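Local coordinates for protein alternansucrase (PDB 6HVG) that is a large multidomain enzyme of glycoside hydrolase family 70, combining a TIM-barrel region with choline-binding-type repeats and a bound calcium ion, at residues Y144-N148 with G149-Y153; A487-Q490 with Q491-L494; G608-D611 with N612-F615. All coordinates share one frame; numbering follows the deposited sequence.

Contact 1: Y144-N148 with G149-Y153; sequences YENHN and GYFVY
Tyr-144 meets Tyr-153 across the open end of a two-stranded antiparallel hairpin. The CB of Tyr-144 lies at the edge of the Phe-151 ring, 4.5 Å from Phe-151 CD1, and also near the carbonyl oxygen of Val-152. With CG set anti to the carbonyl carbon (chi1 -80°), the ring beyond presents one face to Tyr-153. CG, CD1, CD2, CE1 and CZ all find Tyr-153 CD1 as their nearest partner, and CE2 comes closest, 3.4 Å from that atom. The pair is T-shaped: Tyr-153 CD1 sits over the centre of the Tyr-144 ring, the centroids are 4.7 Å apart and the planes are inclined at 67°. At the tip, Tyr-144 OH is hydrogen-bonded to OE1 of Gln-172.

Backbone evidence defines the motif. Glu-145 with Val-152 and His-147 with Tyr-150 are hydrogen-bonded pairs, while Tyr-144 with Tyr-153 and Asn-146 with Phe-151 are non-hydrogen-bonded pairs. A type I' turn closes the hairpin from His-147 to Tyr-150, with Asn-148 and Gly-149 both at positive phi. Short hairpins of this sort are the building units of choline-binding-type repeats, and this one is consistent with that pattern.

On the same face as the two tyrosines, Asn-146 ND2 lies over one face of the Phe-151 ring, 3.9 Å from Phe-151 CE2. The opposite face carries Glu-145, His-147, Tyr-150 and Val-152. There His-147 NE2 donates to Glu-145 OE1 at 2.6 Å, on the anti side of the carboxylate and near the imidazole plane; this limits rotation of the His-147 ring. The other ring nitrogen, His-147 ND1, stands 3.7 Å from Val-152 CG2, the branch beside the backbone N. Tyr-150, at the turn end, stacks on Tyr-179.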
ATOM      1  N   TYR A 144      25.079   3.355 -23.950  1.00107.65           N
ATOM      2  CA  TYR A 144      26.378   3.869 -23.500  1.00103.90           C
ATOM      3  C   TYR A 144      27.384   2.735 -23.595  1.00100.16           C
ATOM      4  O   TYR A 144      27.074   1.617 -23.213  1.00100.91           O
ATOM      5  CB  TYR A 144      26.309   4.329 -22.045  1.00100.84           C
ATOM      6  CG  TYR A 144      25.711   5.688 -21.829  1.00 96.98           C
ATOM      7  CD1 TYR A 144      24.386   5.826 -21.434  1.00 98.66           C
ATOM      8  CD2 TYR A 144      26.475   6.839 -21.987  1.00 96.79           C
ATOM      9  CE1 TYR A 144      23.826   7.077 -21.214  1.00 98.33           C
ATOM     10  CE2 TYR A 144      25.924   8.097 -21.778  1.00 99.11           C
ATOM     11  CZ  TYR A 144      24.594   8.210 -21.389  1.00 96.91           C
ATOM     12  OH  TYR A 144      24.025   9.437 -21.162  1.00 87.72           O
ATOM     13  N   GLU A 145      28.577   3.006 -24.101  1.00 97.38           N
ATOM     14  CA  GLU A 145      29.644   2.009 -24.080  1.00103.25           C
ATOM     15  C   GLU A 145      30.849   2.577 -23.359  1.00108.27           C
ATOM     16  O   GLU A 145      31.089   3.781 -23.417  1.00122.87           O
ATOM     17  CB  GLU A 145      30.053   1.598 -25.491  1.00103.11           C
ATOM     18  CG  GLU A 145      29.251   0.446 -26.059  1.00101.56           C
ATOM     19  CD  GLU A 145      29.810  -0.030 -27.379  1.00104.03           C
ATOM     20  OE1 GLU A 145      30.907   0.430 -27.776  1.00101.74           O
ATOM     21  OE2 GLU A 145      29.141  -0.862 -28.022  1.00104.29           O
ATOM     22  N   ASN A 146      31.602   1.698 -22.699  1.00102.24           N
ATOM     23  CA  ASN A 146      32.831   2.068 -22.022  1.00 95.67           C
ATOM     24  C   ASN A 146      34.049   1.529 -22.764  1.00 91.98           C
ATOM     25  O   ASN A 146      34.186   0.322 -22.931  1.00 86.31           O
ATOM     26  CB  ASN A 146      32.812   1.542 -20.583  1.00 94.25           C
ATOM     27  CG  ASN A 146      34.157   1.694 -19.885  1.00 95.08           C
ATOM     28  OD1 ASN A 146      35.131   1.031 -20.246  1.00 95.76           O
ATOM     29  ND2 ASN A 146      34.216   2.561 -18.875  1.00 96.27           N
ATOM     30  N   HIS A 147      34.932   2.419 -23.200  1.00 92.97           N
ATOM     31  CA  HIS A 147      36.169   1.999 -23.861  1.00 98.45           C
ATOM     32  C   HIS A 147      37.375   2.534 -23.097  1.00 99.63           C
ATOM     33  O   HIS A 147      37.512   3.747 -22.904  1.00109.77           O
ATOM     34  CB  HIS A 147      36.245   2.461 -25.339  1.00101.18           C
ATOM     35  CG  HIS A 147      35.043   2.099 -26.158  1.00101.12           C
ATOM     36  ND1 HIS A 147      34.531   2.922 -27.140  1.00101.39           N
ATOM     37  CD2 HIS A 147      34.233   1.015 -26.118  1.00102.71           C
ATOM     38  CE1 HIS A 147      33.461   2.358 -27.671  1.00104.09           C
ATOM     39  NE2 HIS A 147      33.257   1.202 -27.066  1.00104.54           N
ATOM     40  N   ASN A 148      38.250   1.626 -22.672  1.00 98.54           N
ATOM     41  CA  ASN A 148      39.516   1.984 -22.023  1.00101.04           C
ATOM     42  C   ASN A 148      39.343   2.881 -20.806  1.00 97.90           C
ATOM     43  O   ASN A 148      40.129   3.800 -20.594  1.00103.49           O
ATOM     44  CB  ASN A 148      40.460   2.641 -23.035  1.00101.72           C
ATOM     45  CG  ASN A 148      40.538   1.866 -24.330  1.00107.41           C
ATOM     46  OD1 ASN A 148      40.080   0.727 -24.411  1.00111.72           O
ATOM     47  ND2 ASN A 148      41.115   2.475 -25.353  1.00112.78           N
ATOM     48  N   GLY A 149      38.317   2.607 -20.009  1.00 91.26           N
ATOM     49  CA  GLY A 149      38.048   3.397 -18.828  1.00 89.12           C
ATOM     50  C   GLY A 149      37.219   4.646 -19.069  1.00 89.32           C
ATOM     51  O   GLY A 149      37.059   5.476 -18.167  1.00 90.12           O
ATOM     52  N   TYR A 150      36.646   4.781 -20.259  1.00 87.45           N
ATOM     53  CA  TYR A 150      35.866   5.973 -20.575  1.00 83.83           C
ATOM     54  C   TYR A 150      34.508   5.638 -21.153  1.00 81.84           C
ATOM     55  O   TYR A 150      34.370   4.674 -21.905  1.00 81.59           O
ATOM     56  CB  TYR A 150      36.636   6.836 -21.553  1.00 82.54           C
ATOM     57  CG  TYR A 150      37.877   7.433 -20.966  1.00 81.61           C
ATOM     58  CD1 TYR A 150      37.827   8.639 -20.263  1.00 80.47           C
ATOM     59  CD2 TYR A 150      39.105   6.803 -21.113  1.00 82.64           C
ATOM     60  CE1 TYR A 150      38.968   9.203 -19.726  1.00 81.00           C
ATOM     61  CE2 TYR A 150      40.262   7.367 -20.590  1.00 83.03           C
ATOM     62  CZ  TYR A 150      40.181   8.563 -19.891  1.00 82.93           C
ATOM     63  OH  TYR A 150      41.307   9.132 -19.362  1.00 85.04           O
ATOM     64  N   PHE A 151      33.516   6.454 -20.809  1.00 81.17           N
ATOM     65  CA  PHE A 151      32.187   6.311 -21.380  1.00 80.94           C
ATOM     66  C   PHE A 151      32.035   7.033 -22.709  1.00 84.69           C
ATOM     67  O   PHE A 151      32.368   8.210 -22.848  1.00 87.07           O
ATOM     68  CB  PHE A 151      31.128   6.777 -20.411  1.00 79.36           C
ATOM     69  CG  PHE A 151      30.885   5.809 -19.297  1.00 83.35           C
ATOM     70  CD1 PHE A 151      29.818   4.920 -19.352  1.00 83.71           C
ATOM     71  CD2 PHE A 151      31.740   5.761 -18.197  1.00 86.96           C
ATOM     72  CE1 PHE A 151      29.596   4.015 -18.327  1.00 85.60           C
ATOM     73  CE2 PHE A 151      31.520   4.858 -17.164  1.00 85.83           C
ATOM     74  CZ  PHE A 151      30.448   3.987 -17.229  1.00 85.06           C
ATOM     75  N   VAL A 152      31.560   6.277 -23.690  1.00 86.41           N
ATOM     76  CA  VAL A 152      31.172   6.770 -24.995  1.00 87.51           C
ATOM     77  C   VAL A 152      29.648   6.600 -25.072  1.00 85.22           C
ATOM     78  O   VAL A 152      29.072   5.778 -24.342  1.00 83.71           O
ATOM     79  CB  VAL A 152      31.888   5.958 -26.098  1.00 90.58           C
ATOM     80  CG1 VAL A 152      31.341   6.273 -27.477  1.00 94.25           C
ATOM     81  CG2 VAL A 152      33.385   6.238 -26.068  1.00 93.81           C
ATOM     82  N   TYR A 153      28.997   7.396 -25.920  1.00 86.52           N
ATOM     83  CA  TYR A 153      27.564   7.252 -26.181  1.00 92.47           C
ATOM     84  C   TYR A 153      27.336   7.081 -27.664  1.00 95.33           C
ATOM     85  O   TYR A 153      27.729   7.947 -28.437  1.00 91.35           O
ATOM     86  CB  TYR A 153      26.771   8.472 -25.702  1.00 94.53           C
ATOM     87  CG  TYR A 153      25.275   8.286 -25.843  1.00 96.26           C
ATOM     88  CD1 TYR A 153      24.547   7.588 -24.876  1.00 99.92           C
ATOM     89  CD2 TYR A 153      24.587   8.794 -26.942  1.00 95.64           C
ATOM     90  CE1 TYR A 153      23.177   7.417 -24.989  1.00100.83           C
ATOM     91  CE2 TYR A 153      23.220   8.624 -27.076  1.00101.00           C
ATOM     92  CZ  TYR A 153      22.510   7.941 -26.099  1.00103.06           C
ATOM     93  OH  TYR A 153      21.140   7.790 -26.244  1.00101.06           O
TER

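Contact 2: A487-Q490 with Q491-L494; sequences AIEQ and QISL
Ile-492 meets Ile-488 one turn back along a helix, and its CD1 supplies the side-chain contacts between them. The apolar part is a pair of methyl groups: Ile-492 CD1 lies 3.7 Å from Ile-488 CG2, the two side chains crossing at a slant. Glu-489 runs alongside Ile-492 in the same direction, its chain bent at chi2 (-73°), which brings Glu-489 OE1 to 3.6 Å from Ile-492 CD1.

The charged end of Glu-489 is paired outside this turn, where OE1 forms a salt bridge with Arg-437.

Among the hydrogen bonds, four successive backbone amides, from Gln-491 to Leu-494, each donate to the carbonyl four residues earlier; Leu-494 N to Gln-490 O measures 2.9 Å. Glu-489 O is gripped twice, by Ser-493 N and by Ser-493 OG. The hydroxyl donates at 3.2 Å from OG to Glu-489 O, and with OG beside the backbone N (chi1 -64°) it is turned back toward that carbonyl.

A serine folded onto the i-4 carbonyl is a familiar feature of alpha-helices, and here it belongs to helix 474-495, whose Ile-488 side packs against helices 447-462 and 499-511.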
ATOM      1  N   ALA A 487     -28.311  36.364  12.058  1.00 64.72           N
ATOM      2  CA  ALA A 487     -27.794  36.516  10.700  1.00 63.20           C
ATOM      3  C   ALA A 487     -28.130  35.330   9.825  1.00 64.46           C
ATOM      4  O   ALA A 487     -28.384  35.496   8.639  1.00 70.23           O
ATOM      5  CB  ALA A 487     -26.290  36.739  10.731  1.00 61.18           C
ATOM      6  N   ILE A 488     -28.108  34.133  10.402  1.00 63.22           N
ATOM      7  CA  ILE A 488     -28.464  32.942   9.664  1.00 62.96           C
ATOM      8  C   ILE A 488     -29.913  33.013   9.195  1.00 68.61           C
ATOM      9  O   ILE A 488     -30.213  32.709   8.038  1.00 76.64           O
ATOM     10  CB  ILE A 488     -28.220  31.656  10.488  1.00 62.53           C
ATOM     11  CG1 ILE A 488     -26.721  31.346  10.528  1.00 63.16           C
ATOM     12  CG2 ILE A 488     -28.950  30.445   9.877  1.00 60.92           C
ATOM     13  CD1 ILE A 488     -26.324  30.330  11.577  1.00 62.20           C
ATOM     14  N   GLU A 489     -30.816  33.413  10.073  1.00 70.01           N
ATOM     15  CA  GLU A 489     -32.231  33.434   9.718  1.00 75.07           C
ATOM     16  C   GLU A 489     -32.535  34.473   8.645  1.00 79.61           C
ATOM     17  O   GLU A 489     -33.497  34.318   7.873  1.00 85.66           O
ATOM     18  CB  GLU A 489     -33.089  33.657  10.950  1.00 77.01           C
ATOM     19  CG  GLU A 489     -32.946  32.586  12.026  1.00 78.76           C
ATOM     20  CD  GLU A 489     -33.597  31.247  11.676  1.00 82.95           C
ATOM     21  OE1 GLU A 489     -33.927  31.004  10.503  1.00 87.61           O
ATOM     22  OE2 GLU A 489     -33.749  30.429  12.604  1.00 88.85           O
ATOM     23  N   GLN A 490     -31.706  35.516   8.594  1.00 78.81           N
ATOM     24  CA  GLN A 490     -31.815  36.554   7.564  1.00 83.55           C
ATOM     25  C   GLN A 490     -31.405  36.084   6.163  1.00 84.00           C
ATOM     26  O   GLN A 490     -32.074  36.414   5.178  1.00 87.70           O
ATOM     27  CB  GLN A 490     -30.990  37.783   7.964  1.00 87.44           C
ATOM     28  CG  GLN A 490     -31.582  38.571   9.132  1.00 88.14           C
ATOM     29  CD  GLN A 490     -30.623  39.605   9.689  1.00 87.91           C
ATOM     30  OE1 GLN A 490     -29.457  39.663   9.295  1.00 87.28           O
ATOM     31  NE2 GLN A 490     -31.102  40.408  10.636  1.00 90.58           N
ATOM     32  N   GLN A 491     -30.308  35.332   6.078  1.00 80.45           N
ATOM     33  CA  GLN A 491     -29.871  34.784   4.801  1.00 80.54           C
ATOM     34  C   GLN A 491     -30.765  33.621   4.360  1.00 81.99           C
ATOM     35  O   GLN A 491     -30.784  33.306   3.171  1.00 85.85           O
ATOM     36  CB  GLN A 491     -28.405  34.359   4.829  1.00 79.72           C
ATOM     37  CG  GLN A 491     -27.391  35.469   5.055  1.00 78.48           C
ATOM     38  CD  GLN A 491     -27.056  36.296   3.824  1.00 76.24           C
ATOM     39  OE1 GLN A 491     -27.070  37.532   3.864  1.00 67.66           O
ATOM     40  NE2 GLN A 491     -26.693  35.613   2.729  1.00 79.30           N
ATOM     41  N   ILE A 492     -31.479  32.985   5.299  1.00 76.67           N
ATOM     42  CA  ILE A 492     -32.495  31.978   4.947  1.00 79.04           C
ATOM     43  C   ILE A 492     -33.716  32.623   4.277  1.00 80.87           C
ATOM     44  O   ILE A 492     -34.256  32.098   3.294  1.00 86.79           O
ATOM     45  CB  ILE A 492     -32.924  31.124   6.177  1.00 77.73           C
ATOM     46  CG1 ILE A 492     -31.810  30.145   6.547  1.00 77.61           C
ATOM     47  CG2 ILE A 492     -34.206  30.332   5.910  1.00 76.78           C
ATOM     48  CD1 ILE A 492     -31.919  29.545   7.932  1.00 77.41           C
ATOM     49  N   SER A 493     -34.150  33.754   4.819  1.00 82.42           N
ATOM     50  CA  SER A 493     -35.239  34.527   4.216  1.00 85.75           C
ATOM     51  C   SER A 493     -34.840  35.120   2.865  1.00 86.90           C
ATOM     52  O   SER A 493     -35.600  35.048   1.905  1.00 88.21           O
ATOM     53  CB  SER A 493     -35.676  35.626   5.175  1.00 83.60           C
ATOM     54  OG  SER A 493     -36.211  35.046   6.346  1.00 83.83           O
ATOM     55  N   LEU A 494     -33.629  35.660   2.790  1.00 89.65           N
ATOM     56  CA  LEU A 494     -33.130  36.293   1.576  1.00 94.88           C
ATOM     57  C   LEU A 494     -32.988  35.276   0.428  1.00 96.71           C
ATOM     58  O   LEU A 494     -33.435  35.542  -0.683  1.00102.43           O
ATOM     59  CB  LEU A 494     -31.791  36.998   1.853  1.00 97.69           C
ATOM     60  CG  LEU A 494     -31.206  38.012   0.851  1.00102.56           C
ATOM     61  CD1 LEU A 494     -32.227  39.054   0.370  1.00107.12           C
ATOM     62  CD2 LEU A 494     -29.987  38.699   1.465  1.00101.13           C
TER

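Contact 3: G608-D611 with N612-F615; sequences GNND and NANF
Asn-610 carries this contact, gripping Asn-612 with its side chain and Ala-613 with its backbone. Its carbonyl oxygen accepts from Ala-613 N at 2.9 Å, with an N-H...O angle of 162°, which closes a type I beta turn over Asp-611 and Asn-612. Its amide oxygen makes a second, overlapping ring: Asn-612 N donates to Asn-610 OD1 at 3.0 Å, the definition of an Asx turn. In both bonds the donor stands above the plane of the accepting carbonyl group.

The compact part lies under this double turn. Asn-610 has CG opposite its backbone N and beside its carbonyl carbon, a setting (chi1 -176°) that carries OD1 to Asn-612 N and ND2 to the Ala-613 methyl. There Asn-610 ND2 is 3.6 Å from the Ala-613 methyl CB, and Asn-610 CG is 3.7 Å from the same CB. Asn-612 CB rests 3.6 Å from Asn-610 OD1, the two side-chain amides being tilted 59° from each other. Ala-613 is buried, whereas Asn-610 is only partly so.

The outer part is looser. Asp-611 and Asn-612 occupy the exposed corners. Asn-614 approaches the turn without bonding to it, its ND2 being 4.0 Å from Asp-611 O. What ties this side down is Ser-605, whose OG is hydrogen-bonded to both Asp-611 OD1 and Asn-614 ND2.

The loop leaves helix 603-608 through Asn-609, which has positive phi, and leads to strand 617-620 of the parallel barrel sheet. Helix 1135-1147 flanks it: Asn-610 touches Glu-1143, Ala-613 touches Arg-1139 and Asn-612 O is hydrogen-bonded to His-1146 ND1. Phe-615 then packs against both this helix and strand 1151-1156, a neighbour of strand 617-620 in the sheet.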
ATOM      1  N   GLY A 608     -30.470 -17.898 -16.944  1.00 66.81           N
ATOM      2  CA  GLY A 608     -30.934 -18.095 -18.322  1.00 66.19           C
ATOM      3  C   GLY A 608     -31.474 -19.466 -18.685  1.00 65.56           C
ATOM      4  O   GLY A 608     -31.668 -19.734 -19.865  1.00 63.42           O
ATOM      5  N   ASN A 609     -31.765 -20.302 -17.690  1.00 67.22           N
ATOM      6  CA  ASN A 609     -32.141 -21.696 -17.942  1.00 73.98           C
ATOM      7  C   ASN A 609     -31.305 -22.290 -19.086  1.00 75.09           C
ATOM      8  O   ASN A 609     -31.831 -23.002 -19.959  1.00 83.49           O
ATOM      9  CB  ASN A 609     -33.632 -21.869 -18.236  1.00 80.45           C
ATOM     10  CG  ASN A 609     -34.116 -23.323 -18.000  1.00 87.00           C
ATOM     11  OD1 ASN A 609     -33.658 -24.010 -17.087  1.00 90.46           O
ATOM     12  ND2 ASN A 609     -35.040 -23.789 -18.835  1.00 91.86           N
ATOM     13  N   ASN A 610     -30.006 -21.979 -19.060  1.00 68.61           N
ATOM     14  CA  ASN A 610     -29.047 -22.431 -20.050  1.00 65.66           C
ATOM     15  C   ASN A 610     -27.944 -23.254 -19.357  1.00 64.99           C
ATOM     16  O   ASN A 610     -26.927 -22.713 -18.925  1.00 71.09           O
ATOM     17  CB  ASN A 610     -28.451 -21.233 -20.811  1.00 63.39           C
ATOM     18  CG  ASN A 610     -27.498 -21.659 -21.930  1.00 63.00           C
ATOM     19  OD1 ASN A 610     -27.130 -22.822 -22.032  1.00 58.27           O
ATOM     20  ND2 ASN A 610     -27.051 -20.709 -22.719  1.00 63.77           N
ATOM     21  N   ASP A 611     -28.128 -24.567 -19.277  1.00 64.27           N
ATOM     22  CA  ASP A 611     -27.162 -25.442 -18.596  1.00 63.52           C
ATOM     23  C   ASP A 611     -25.762 -25.485 -19.226  1.00 61.05           C
ATOM     24  O   ASP A 611     -24.854 -26.119 -18.663  1.00 57.51           O
ATOM     25  CB  ASP A 611     -27.723 -26.864 -18.482  1.00 66.47           C
ATOM     26  CG  ASP A 611     -28.848 -26.976 -17.455  1.00 71.51           C
ATOM     27  OD1 ASP A 611     -29.256 -25.951 -16.857  1.00 69.77           O
ATOM     28  OD2 ASP A 611     -29.318 -28.115 -17.251  1.00 79.84           O
ATOM     29  N   ASN A 612     -25.580 -24.808 -20.363  1.00 58.40           N
ATOM     30  CA  ASN A 612     -24.255 -24.665 -20.956  1.00 62.43           C
ATOM     31  C   ASN A 612     -23.592 -23.309 -20.747  1.00 56.41           C
ATOM     32  O   ASN A 612     -22.525 -23.040 -21.289  1.00 52.26           O
ATOM     33  CB  ASN A 612     -24.328 -24.978 -22.444  1.00 72.35           C
ATOM     34  CG  ASN A 612     -24.175 -26.453 -22.726  1.00 82.02           C
ATOM     35  OD1 ASN A 612     -25.170 -27.160 -22.943  1.00 85.13           O
ATOM     36  ND2 ASN A 612     -22.917 -26.936 -22.728  1.00 82.27           N
ATOM     37  N   ALA A 613     -24.213 -22.457 -19.948  1.00 55.07           N
ATOM     38  CA  ALA A 613     -23.662 -21.141 -19.672  1.00 50.38           C
ATOM     39  C   ALA A 613     -23.194 -21.021 -18.216  1.00 47.83           C
ATOM     40  O   ALA A 613     -23.329 -19.961 -17.610  1.00 48.05           O
ATOM     41  CB  ALA A 613     -24.704 -20.087 -20.020  1.00 49.34           C
ATOM     42  N   ASN A 614     -22.643 -22.105 -17.667  1.00 46.26           N
ATOM     43  CA  ASN A 614     -22.232 -22.167 -16.256  1.00 46.03           C
ATOM     44  C   ASN A 614     -20.722 -22.184 -16.066  1.00 46.98           C
ATOM     45  O   ASN A 614     -20.014 -22.829 -16.812  1.00 52.39           O
ATOM     46  CB  ASN A 614     -22.790 -23.428 -15.590  1.00 46.09           C
ATOM     47  CG  ASN A 614     -24.282 -23.361 -15.353  1.00 48.61           C
ATOM     48  OD1 ASN A 614     -24.892 -22.300 -15.425  1.00 53.90           O
ATOM     49  ND2 ASN A 614     -24.875 -24.496 -15.051  1.00 48.29           N
ATOM     50  N   PHE A 615     -20.216 -21.477 -15.065  1.00 47.80           N
ATOM     51  CA  PHE A 615     -18.776 -21.495 -14.766  1.00 47.42           C
ATOM     52  C   PHE A 615     -18.381 -22.911 -14.336  1.00 46.79           C
ATOM     53  O   PHE A 615     -19.184 -23.620 -13.743  1.00 46.40           O
ATOM     54  CB  PHE A 615     -18.432 -20.483 -13.650  1.00 44.76           C
ATOM     55  CG  PHE A 615     -18.391 -19.033 -14.095  1.00 43.07           C
ATOM     56  CD1 PHE A 615     -17.295 -18.530 -14.802  1.00 43.04           C
ATOM     57  CD2 PHE A 615     -19.403 -18.162 -13.757  1.00 42.00           C
ATOM     58  CE1 PHE A 615     -17.241 -17.208 -15.188  1.00 41.10           C
ATOM     59  CE2 PHE A 615     -19.352 -16.836 -14.128  1.00 42.79           C
ATOM     60  CZ  PHE A 615     -18.269 -16.358 -14.855  1.00 43.67           C
TER

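How the contacts relate
The three contacts follow one another along the chain, each closing before the next opens, and none touches another. Contact 1 belongs to the two-stranded hairpin 144-147/150-153, near the start of the modelled chain. Contacts 2 and 3 both fall in the family 70 range, yet they lie with their centres about 62 Å apart: one is a turn within helix 474-495, the other a loop entering the eight-stranded parallel sheet. Centre to centre, contact 1 lies about 77 Å from contact 2 and about 65 Å from contact 3. Such separations are consistent with three separate local motifs in distant parts of a large multidomain chain.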